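Long-range contacts in endo-1,4-b-d-mannanase (Trichoderma reesei, PDB 1QNR), which probably hydrolyses internal beta-1,4-mannosidic bonds of mannans as an endo-acting glycoside hydrolase of family 5: residues 51-57 against 104-109; 96-100 against 155-160; 141-145 against 183-187. One frame throughout, in Å; residues are numbered along the deposited sequence. Where two conformers were deposited one is given.

Contact 1: residues 51-57 against 104-109; sequences KVVRVWG and LKLIIP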
loop_
_atom_site.group_PDB
_atom_site.type_symbol
_atom_site.label_atom_id
_atom_site.label_comp_id
_atom_site.label_asym_id
_atom_site.label_seq_id
_atom_site.Cartn_x
_atom_site.Cartn_y
_atom_site.Cartn_z
ATOM N N LYS A 51 9.900 2.622 10.020
ATOM C CA LYS A 51 9.344 1.461 10.801
ATOM C C LYS A 51 8.439 0.586 9.966
ATOM O O LYS A 51 8.134 -0.594 10.366
ATOM C CB LYS A 51 8.480 1.999 11.988
ATOM C CG LYS A 51 9.402 2.532 13.139
ATOM C CD LYS A 51 8.483 2.912 14.356
ATOM C CE LYS A 51 9.412 3.334 15.527
ATOM N NZ LYS A 51 8.580 3.698 16.775
ATOM N N VAL A 52 7.967 1.026 8.793
ATOM C CA VAL A 52 6.930 0.328 7.986
ATOM C C VAL A 52 7.308 0.388 6.501
ATOM O O VAL A 52 7.769 1.456 6.023
ATOM C CB VAL A 52 5.543 0.998 8.195
ATOM C CG1 VAL A 52 4.459 0.115 7.495
ATOM C CG2 VAL A 52 5.155 1.131 9.676
ATOM N N VAL A 53 7.148 -0.741 5.810
ATOM C CA VAL A 53 7.455 -0.846 4.374
ATOM C C VAL A 53 6.193 -1.386 3.674
ATOM O O VAL A 53 5.591 -2.375 4.129
ATOM C CB VAL A 53 8.650 -1.814 4.068
ATOM C CG1 VAL A 53 9.053 -1.720 2.583
ATOM C CG2 VAL A 53 9.831 -1.465 4.933
ATOM N N ARG A 54 5.837 -0.766 2.531
ATOM C CA ARG A 54 4.681 -1.255 1.710
ATOM C C ARG A 54 5.247 -2.047 0.537
ATOM O O ARG A 54 6.088 -1.516 -0.239
ATOM C CB ARG A 54 3.803 -0.056 1.350
ATOM C CG ARG A 54 2.528 -0.503 0.558
ATOM C CD ARG A 54 1.483 0.637 0.690
ATOM N NE ARG A 54 0.306 0.437 -0.204
ATOM C CZ ARG A 54 0.213 0.949 -1.456
ATOM N NH1 ARG A 54 1.247 1.609 -2.007
ATOM N NH2 ARG A 54 -0.961 0.814 -2.087
ATOM N N VAL A 55 4.844 -3.325 0.385
ATOM C CA VAL A 55 5.418 -4.247 -0.690
ATOM C C VAL A 55 4.247 -4.832 -1.462
ATOM O O VAL A 55 3.146 -5.025 -0.876
ATOM C CB VAL A 55 6.313 -5.340 -0.036
ATOM C CG1 VAL A 55 7.450 -4.689 0.783
ATOM C CG2 VAL A 55 5.533 -6.336 0.840
ATOM N N TRP A 56 4.454 -5.213 -2.746
ATOM C CA TRP A 56 3.288 -5.860 -3.463
ATOM C C TRP A 56 3.054 -7.282 -2.957
ATOM O O TRP A 56 3.959 -8.120 -2.843
ATOM C CB TRP A 56 3.529 -5.880 -4.981
ATOM C CG TRP A 56 3.314 -4.546 -5.688
ATOM C CD1 TRP A 56 3.541 -4.407 -7.039
ATOM C CD2 TRP A 56 2.806 -3.270 -5.215
ATOM N NE1 TRP A 56 3.156 -3.142 -7.434
ATOM C CE2 TRP A 56 2.735 -2.418 -6.345
ATOM C CE3 TRP A 56 2.429 -2.773 -3.932
ATOM C CZ2 TRP A 56 2.248 -1.092 -6.289
ATOM C CZ3 TRP A 56 1.967 -1.420 -3.907
ATOM C CH2 TRP A 56 1.879 -0.555 -5.060
ATOM N N GLY A 57 1.765 -7.629 -2.745
ATOM C CA GLY A 57 1.400 -9.020 -2.395
ATOM C C GLY A 57 0.801 -9.784 -3.555
ATOM O O GLY A 57 0.200 -10.878 -3.316
ATOM N N LEU A 104 10.854 -4.673 11.275
ATOM C CA LEU A 104 10.021 -3.806 10.390
ATOM C C LEU A 104 8.603 -4.404 10.247
ATOM O O LEU A 104 8.454 -5.622 10.432
ATOM C CB LEU A 104 10.653 -3.768 8.955
ATOM C CG LEU A 104 11.977 -2.978 8.866
ATOM C CD1 LEU A 104 12.643 -3.204 7.494
ATOM C CD2 LEU A 104 11.813 -1.480 9.166
ATOM N N LYS A 105 7.627 -3.552 9.931
ATOM C CA LYS A 105 6.249 -4.049 9.717
ATOM C C LYS A 105 5.874 -3.833 8.224
ATOM O O LYS A 105 6.398 -2.872 7.624
ATOM C CB LYS A 105 5.232 -3.237 10.562
ATOM C CG LYS A 105 5.639 -3.234 12.087
ATOM C CD LYS A 105 5.691 -4.626 12.694
ATOM C CE LYS A 105 5.943 -4.491 14.213
ATOM N NZ LYS A 105 6.253 -5.867 14.788
ATOM N N LEU A 106 5.000 -4.671 7.687
ATOM C CA LEU A 106 4.668 -4.582 6.257
ATOM C C LEU A 106 3.174 -4.327 5.936
ATOM O O LEU A 106 2.272 -4.916 6.565
ATOM C CB LEU A 106 4.978 -5.957 5.622
ATOM C CG LEU A 106 6.446 -6.462 5.777
ATOM C CD1 LEU A 106 6.543 -7.901 5.271
ATOM C CD2 LEU A 106 7.357 -5.491 4.990
ATOM N N ILE A 107 2.931 -3.417 4.960
ATOM C CA ILE A 107 1.552 -3.258 4.417
ATOM C C ILE A 107 1.538 -4.064 3.118
ATOM O O ILE A 107 2.409 -3.821 2.253
ATOM C CB ILE A 107 1.175 -1.790 4.220
ATOM C CG1 ILE A 107 1.104 -1.105 5.596
ATOM C CG2 ILE A 107 -0.187 -1.679 3.444
ATOM C CD1 ILE A 107 0.813 0.425 5.565
ATOM N N ILE A 108 0.552 -4.976 2.932
ATOM C CA ILE A 108 0.549 -5.865 1.762
ATOM C C ILE A 108 -0.803 -5.891 1.039
ATOM O O ILE A 108 -1.802 -6.463 1.541
ATOM C CB ILE A 108 0.910 -7.331 2.208
ATOM C CG1 ILE A 108 2.258 -7.378 2.949
ATOM C CG2 ILE A 108 0.943 -8.255 0.962
ATOM C CD1 ILE A 108 2.713 -8.776 3.393
ATOM N N PRO A 109 -0.888 -5.239 -0.139
ATOM C CA PRO A 109 -2.115 -5.283 -0.963
ATOM C C PRO A 109 -2.184 -6.554 -1.805
ATOM O O PRO A 109 -1.170 -7.091 -2.279
ATOM C CB PRO A 109 -2.007 -4.002 -1.885
ATOM C CG PRO A 109 -0.492 -3.849 -2.006
ATOM C CD PRO A 109 0.083 -4.231 -0.644
#
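I107 lies beside two side chains of the neighbouring strand on the same face of the sheet, one for each of its branches. With CG1 beside its backbone N (chi1 -66°), I107 puts CG1 4.0 Å from V52 CG1, while CG2 touches the R54 stem, 4.0 Å from R54 CD, and lies at the edge of the guanidinium. With an alanine at this place, V52 CG1 and the stem of R54 would probably lose the surface they lean on, and a gap would open beside them. The R54 chain is extended, and W56 CZ3 stands over one guanidinium face toward its rim; P109 CG in turn meets the W56 indole obliquely, 3.7 Å from CE3. On the other face aliphatic groups meet: L106 CD2 reaches V53 CB at 4.0 Å, and L104 CD1 touches V53 CG2. Just past strand 52-54, V55 lies side by side with I108, pointing the same way, with V55 CG2 4.0 Å from I108 CG1. The backbones pair in parallel through K105 N to K51 O, V53 N to K105 O, I107 N to V53 O and V55 N to I107 O; G57 N to P109 O adds a weak bond at 3.0 Å. R54 also bridges to E165, E275 and E276, and W56 NE1 holds a glycerol. Two adjacent parallel strands that bring such polar groups together at their C-terminal ends are typical of the TIM barrel, where family 5 enzymes carry their active site.

Contact 2: residues 96-100 against 155-160; sequences VQSAE and YANSTA. With NAG (2-acetamido-2-deoxy-beta-D-glucopyranose), chain G.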
loop_
_atom_site.group_PDB
_atom_site.type_symbol
_atom_site.label_atom_id
_atom_site.label_comp_id
_atom_site.label_asym_id
_atom_site.label_seq_id
_atom_site.Cartn_x
_atom_site.Cartn_y
_atom_site.Cartn_z
ATOM N N VAL A 96 8.936 -11.432 4.404
ATOM C CA VAL A 96 8.376 -11.432 5.782
ATOM C C VAL A 96 9.413 -11.928 6.817
ATOM O O VAL A 96 9.508 -11.291 7.884
ATOM C CB VAL A 96 7.134 -12.337 5.824
ATOM C CG1 VAL A 96 6.570 -12.469 7.240
ATOM C CG2 VAL A 96 6.062 -11.805 4.859
ATOM N N GLN A 97 10.247 -12.914 6.483
ATOM C CA GLN A 97 11.327 -13.388 7.369
ATOM C C GLN A 97 12.284 -12.246 7.692
ATOM O O GLN A 97 12.669 -12.031 8.856
ATOM C CB GLN A 97 12.056 -14.605 6.710
ATOM C CG GLN A 97 13.232 -15.069 7.589
ATOM C CD GLN A 97 14.167 -16.091 7.026
ATOM O OE1 GLN A 97 15.367 -16.242 7.511
ATOM N NE2 GLN A 97 13.796 -16.884 6.069
ATOM N N SER A 98 12.695 -11.467 6.666
ATOM C CA SER A 98 13.647 -10.335 6.852
ATOM C C SER A 98 13.016 -9.217 7.643
ATOM O O SER A 98 13.656 -8.516 8.475
ATOM C CB SER A 98 14.124 -9.889 5.433
ATOM O OG SER A 98 15.129 -8.874 5.609
ATOM N N ALA A 99 11.695 -8.937 7.424
ATOM C CA ALA A 99 11.012 -7.892 8.244
ATOM C C ALA A 99 11.014 -8.323 9.713
ATOM O O ALA A 99 11.271 -7.493 10.622
ATOM C CB ALA A 99 9.566 -7.705 7.730
ATOM N N GLU A 100 10.730 -9.613 10.002
ATOM C CA GLU A 100 10.795 -10.069 11.405
ATOM C C GLU A 100 12.209 -9.858 11.986
ATOM O O GLU A 100 12.327 -9.383 13.153
ATOM C CB GLU A 100 10.447 -11.569 11.459
ATOM C CG GLU A 100 8.977 -11.895 11.111
ATOM C CD GLU A 100 8.678 -13.375 11.091
ATOM O OE1 GLU A 100 9.577 -14.229 11.011
ATOM O OE2 GLU A 100 7.462 -13.688 11.099
ATOM N N TYR A 155 0.803 -15.870 6.745
ATOM C CA TYR A 155 1.444 -14.928 7.677
ATOM C C TYR A 155 0.472 -14.479 8.763
ATOM O O TYR A 155 0.752 -13.516 9.498
ATOM C CB TYR A 155 1.982 -13.682 6.933
ATOM C CG TYR A 155 2.689 -14.031 5.617
ATOM C CD1 TYR A 155 3.817 -14.841 5.620
ATOM C CD2 TYR A 155 2.256 -13.497 4.403
ATOM C CE1 TYR A 155 4.457 -15.230 4.428
ATOM C CE2 TYR A 155 2.911 -13.870 3.225
ATOM C CZ TYR A 155 4.007 -14.682 3.234
ATOM O OH TYR A 155 4.620 -14.982 2.020
ATOM N N ALA A 156 -0.713 -15.139 8.896
ATOM C CA ALA A 156 -1.751 -14.698 9.852
ATOM C C ALA A 156 -1.257 -14.570 11.279
ATOM O O ALA A 156 -1.777 -13.717 12.052
ATOM C CB ALA A 156 -3.005 -15.624 9.812
ATOM N N ASN A 157 -0.231 -15.361 11.727
ATOM C CA ASN A 157 0.245 -15.273 13.084
ATOM C C ASN A 157 1.633 -14.636 13.233
ATOM O O ASN A 157 2.259 -14.637 14.333
ATOM C CB ASN A 157 0.284 -16.664 13.763
ATOM C CG ASN A 157 -1.077 -17.307 13.729
ATOM O OD1 ASN A 157 -1.650 -17.859 12.754
ATOM N ND2 ASN A 157 -1.751 -17.256 14.915
ATOM N N SER A 158 2.092 -14.013 12.146
ATOM C CA SER A 158 3.355 -13.274 12.185
ATOM C C SER A 158 3.162 -11.865 12.759
ATOM O O SER A 158 2.233 -11.133 12.311
ATOM C CB SER A 158 3.957 -13.145 10.730
ATOM O OG SER A 158 5.136 -12.241 10.826
ATOM N N THR A 159 4.037 -11.365 13.633
ATOM C CA THR A 159 3.936 -10.002 14.134
ATOM C C THR A 159 4.554 -8.967 13.152
ATOM O O THR A 159 4.400 -7.778 13.421
ATOM C CB THR A 159 4.595 -9.845 15.518
ATOM O OG1 THR A 159 5.933 -10.291 15.435
ATOM C CG2 THR A 159 3.859 -10.698 16.581
ATOM N N ALA A 160 5.060 -9.405 12.003
ATOM C CA ALA A 160 5.600 -8.415 11.039
ATOM C C ALA A 160 4.562 -7.837 10.124
ATOM O O ALA A 160 4.957 -6.963 9.342
ATOM C CB ALA A 160 6.728 -9.108 10.230
HETATM C C1 NAG G . -3.240 -17.809 15.191
HETATM C C2 NAG G . -3.292 -18.561 16.512
HETATM C C3 NAG G . -4.764 -18.951 16.658
HETATM C C4 NAG G . -5.681 -17.709 16.590
HETATM C C5 NAG G . -5.467 -16.950 15.249
HETATM C C6 NAG G . -6.270 -15.654 15.175
HETATM C C7 NAG G . -1.576 -20.124 17.328
HETATM C C8 NAG G . -0.928 -21.453 17.109
HETATM N N2 NAG G . -2.433 -19.767 16.322
HETATM O O3 NAG G . -4.906 -19.575 17.953
HETATM O O4 NAG G . -7.082 -18.163 16.614
HETATM O O5 NAG G . -4.069 -16.613 15.198
HETATM O O6 NAG G . -6.193 -15.142 13.790
HETATM O O7 NAG G . -1.460 -19.447 18.304
#
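S158 OG is held from two directions: it gives its proton to E100 OE2 at 2.8 Å and accepts one from A160 N at 3.1 Å. The second bond, nearly straight at 165°, closes an ST turn; OG, anti to the backbone N of S158 (chi1 173°), is placed to accept it. E100 meets the hydroxyl with the anti lone pair of OE2, at the end of a chain extended beyond CG. Beside this polar link A160 CB packs against both A99 CB, 4.0 Å away, and E100 CG, at 3.7 Å. V96 makes the other half of the contact: its CG2 stands over the centre of the Y155 ring, 3.8 Å from the centroid and 9° off the normal, a clear CH-pi contact, while V96 CG1 leans on S158 OG. The hydroxyl of Y155 is hydrogen-bonded to D93, which is in the same helix as V96, and this would restrain the ring. A type I turn from Y155 to S158 carries N157, whose ND2 is bonded to C1 of an N-acetylglucosamine that also hydrogen-bonds to S196 and N197. Here the outer helix 90-102 of a TIM barrel is fastened to the loop that leads from helix 138-155 into strand 161-165.

Contact 3: residues 141-145 against 183-187; sequences QTQYR and WATSV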
loop_
_atom_site.group_PDB
_atom_site.type_symbol
_atom_site.label_atom_id
_atom_site.label_comp_id
_atom_site.label_asym_id
_atom_site.label_seq_id
_atom_site.Cartn_x
_atom_site.Cartn_y
_atom_site.Cartn_z
ATOM N N GLN A 141 -14.222 -12.843 -8.629
ATOM C CA GLN A 141 -14.163 -12.646 -7.158
ATOM C C GLN A 141 -13.893 -13.968 -6.435
ATOM O O GLN A 141 -13.221 -13.939 -5.401
ATOM C CB GLN A 141 -15.495 -12.008 -6.680
ATOM C CG GLN A 141 -15.643 -10.535 -7.108
ATOM C CD GLN A 141 -14.468 -9.664 -6.631
ATOM O OE1 GLN A 141 -14.119 -9.669 -5.439
ATOM N NE2 GLN A 141 -13.873 -8.935 -7.593
ATOM N N THR A 142 -14.397 -15.122 -6.983
ATOM C CA THR A 142 -14.102 -16.402 -6.363
ATOM C C THR A 142 -12.613 -16.711 -6.392
ATOM O O THR A 142 -11.988 -17.115 -5.378
ATOM C CB THR A 142 -14.885 -17.532 -7.083
ATOM O OG1 THR A 142 -16.280 -17.255 -6.789
ATOM C CG2 THR A 142 -14.560 -18.909 -6.499
ATOM N N GLN A 143 -11.918 -16.449 -7.513
ATOM C CA GLN A 143 -10.463 -16.626 -7.573
ATOM C C GLN A 143 -9.709 -15.586 -6.761
ATOM O O GLN A 143 -8.745 -15.991 -6.039
ATOM C CB GLN A 143 -9.967 -16.681 -9.046
ATOM C CG GLN A 143 -8.508 -17.086 -9.151
ATOM C CD GLN A 143 -8.177 -18.468 -8.634
ATOM O OE1 GLN A 143 -9.002 -19.403 -8.746
ATOM N NE2 GLN A 143 -6.986 -18.706 -8.059
ATOM N N TYR A 144 -10.095 -14.319 -6.772
ATOM C CA TYR A 144 -9.462 -13.282 -5.915
ATOM C C TYR A 144 -9.527 -13.723 -4.453
ATOM O O TYR A 144 -8.508 -13.584 -3.707
ATOM C CB TYR A 144 -10.133 -11.923 -6.138
ATOM C CG TYR A 144 -9.781 -10.828 -5.144
ATOM C CD1 TYR A 144 -8.539 -10.148 -5.181
ATOM C CD2 TYR A 144 -10.731 -10.410 -4.201
ATOM C CE1 TYR A 144 -8.246 -9.154 -4.240
ATOM C CE2 TYR A 144 -10.455 -9.378 -3.284
ATOM C CZ TYR A 144 -9.186 -8.785 -3.297
ATOM O OH TYR A 144 -8.984 -7.772 -2.346
ATOM N N ARG A 145 -10.703 -14.200 -3.989
ATOM C CA ARG A 145 -10.769 -14.614 -2.569
ATOM C C ARG A 145 -9.938 -15.879 -2.295
ATOM O O ARG A 145 -9.363 -16.010 -1.179
ATOM C CB ARG A 145 -12.242 -14.847 -2.098
ATOM C CG ARG A 145 -13.068 -13.550 -2.223
ATOM C CD ARG A 145 -14.502 -13.877 -1.711
ATOM N NE ARG A 145 -15.137 -12.637 -1.357
ATOM C CZ ARG A 145 -15.941 -12.316 -0.375
ATOM N NH1 ARG A 145 -16.338 -11.034 -0.450
ATOM N NH2 ARG A 145 -16.326 -13.193 0.607
ATOM N N TRP A 183 -18.323 -3.922 -2.082
ATOM C CA TRP A 183 -17.216 -4.896 -2.268
ATOM C C TRP A 183 -16.226 -4.784 -1.097
ATOM O O TRP A 183 -15.841 -5.835 -0.516
ATOM C CB TRP A 183 -16.525 -4.503 -3.596
ATOM C CG TRP A 183 -15.245 -5.284 -3.853
ATOM C CD1 TRP A 183 -15.148 -6.570 -4.375
ATOM C CD2 TRP A 183 -13.887 -4.830 -3.639
ATOM N NE1 TRP A 183 -13.830 -6.969 -4.417
ATOM C CE2 TRP A 183 -13.047 -5.899 -3.967
ATOM C CE3 TRP A 183 -13.351 -3.624 -3.149
ATOM C CZ2 TRP A 183 -11.663 -5.758 -3.898
ATOM C CZ3 TRP A 183 -11.937 -3.514 -3.071
ATOM C CH2 TRP A 183 -11.101 -4.596 -3.430
ATOM N N ALA A 184 -15.843 -3.563 -0.697
ATOM C CA ALA A 184 -14.881 -3.447 0.404
ATOM C C ALA A 184 -15.440 -3.938 1.727
ATOM O O ALA A 184 -14.702 -4.538 2.548
ATOM C CB ALA A 184 -14.422 -1.984 0.538
ATOM N N THR A 185 -16.768 -3.751 1.935
ATOM C CA THR A 185 -17.399 -4.273 3.151
ATOM C C THR A 185 -17.302 -5.790 3.154
ATOM O O THR A 185 -16.846 -6.411 4.204
ATOM C CB THR A 185 -18.893 -3.797 3.176
ATOM O OG1 THR A 185 -18.952 -2.391 3.300
ATOM C CG2 THR A 185 -19.661 -4.425 4.353
ATOM N N SER A 186 -17.714 -6.481 2.105
ATOM C CA SER A 186 -17.676 -7.944 2.063
ATOM C C SER A 186 -16.263 -8.520 2.113
ATOM O O SER A 186 -15.995 -9.508 2.875
ATOM C CB SER A 186 -18.370 -8.438 0.766
ATOM O OG SER A 186 -18.437 -9.859 0.851
ATOM N N VAL A 187 -15.307 -7.923 1.337
ATOM C CA VAL A 187 -13.960 -8.524 1.334
ATOM C C VAL A 187 -13.280 -8.267 2.673
ATOM O O VAL A 187 -12.586 -9.197 3.170
ATOM C CB VAL A 187 -13.107 -7.975 0.169
ATOM C CG1 VAL A 187 -11.651 -8.457 0.213
ATOM C CG2 VAL A 187 -13.714 -8.350 -1.203
HETATM O O HOH W 1 -17.511 -11.882 3.119
#
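Two helices of the outer layer of the barrel, 138-155 and 178-194, face each other here, and Q141, Y144 and R145 reach across to W183, S186 and V187. The local axes stay 13.0 Å apart at an angle of 43°, and long side chains span the distance. Bent at chi2 (-56°), the chain of Q141 brings OE1 into the indole plane of W183, where it accepts from W183 NE1 at 2.9 Å. Amide and ring stand almost perpendicular, and the indole N-H comes to OE1 from above the carbonyl plane rather than along a lone pair. The other end of the amide is occupied as well, by W134 O, which holds the group against turning. Both helices follow the alternating strand-helix order of the TIM barrel, flanking strand 161-165 in the chain, and Y144 points inward to hydrogen-bond through OH with L166 O just past that strand. V187 CG1 meets the tyrosine at its edge, 3.8 Å from Y144 CE2, and W183 CZ2 approaches obliquely, 3.9 Å from that same CE2 atom. V187 is one turn on from W183 in the same helix, and its CG2 lies over a face of that indole toward the rim. Nearer the solvent, R145 is modelled in two conformers, and its bonds are correspondingly less certain: in one conformer NH1 donates to S186 OG at 2.7 Å, nearly in the guanidinium plane, while a water accepts from R145 NH2 at 3.1 Å and donates to S186 O.

In the fold
All three contacts belong to one TIM barrel: contact 1 lies in the parallel barrel sheet, about 7 Å from the centre of the chain, contacts 2 and 3 in the layer of helices and loops around it. Contact 2, its centre about 10 Å from that of contact 1, adjoins it: helix 90-102 leads into strand 105-109, and probable hydrogen bonds L106 N to A160 O and L104 N to A99 O join the two. Contact 3 is more remote, its centre about 21 Å from contact 1 and 24 Å from contact 2, although helix 138-155, which carries residues 141-145, leads into the 155-160 loop of contact 2. Along the chain contacts 1 and 2 interleave, as do 2 and 3, stitching successive strand-helix units together.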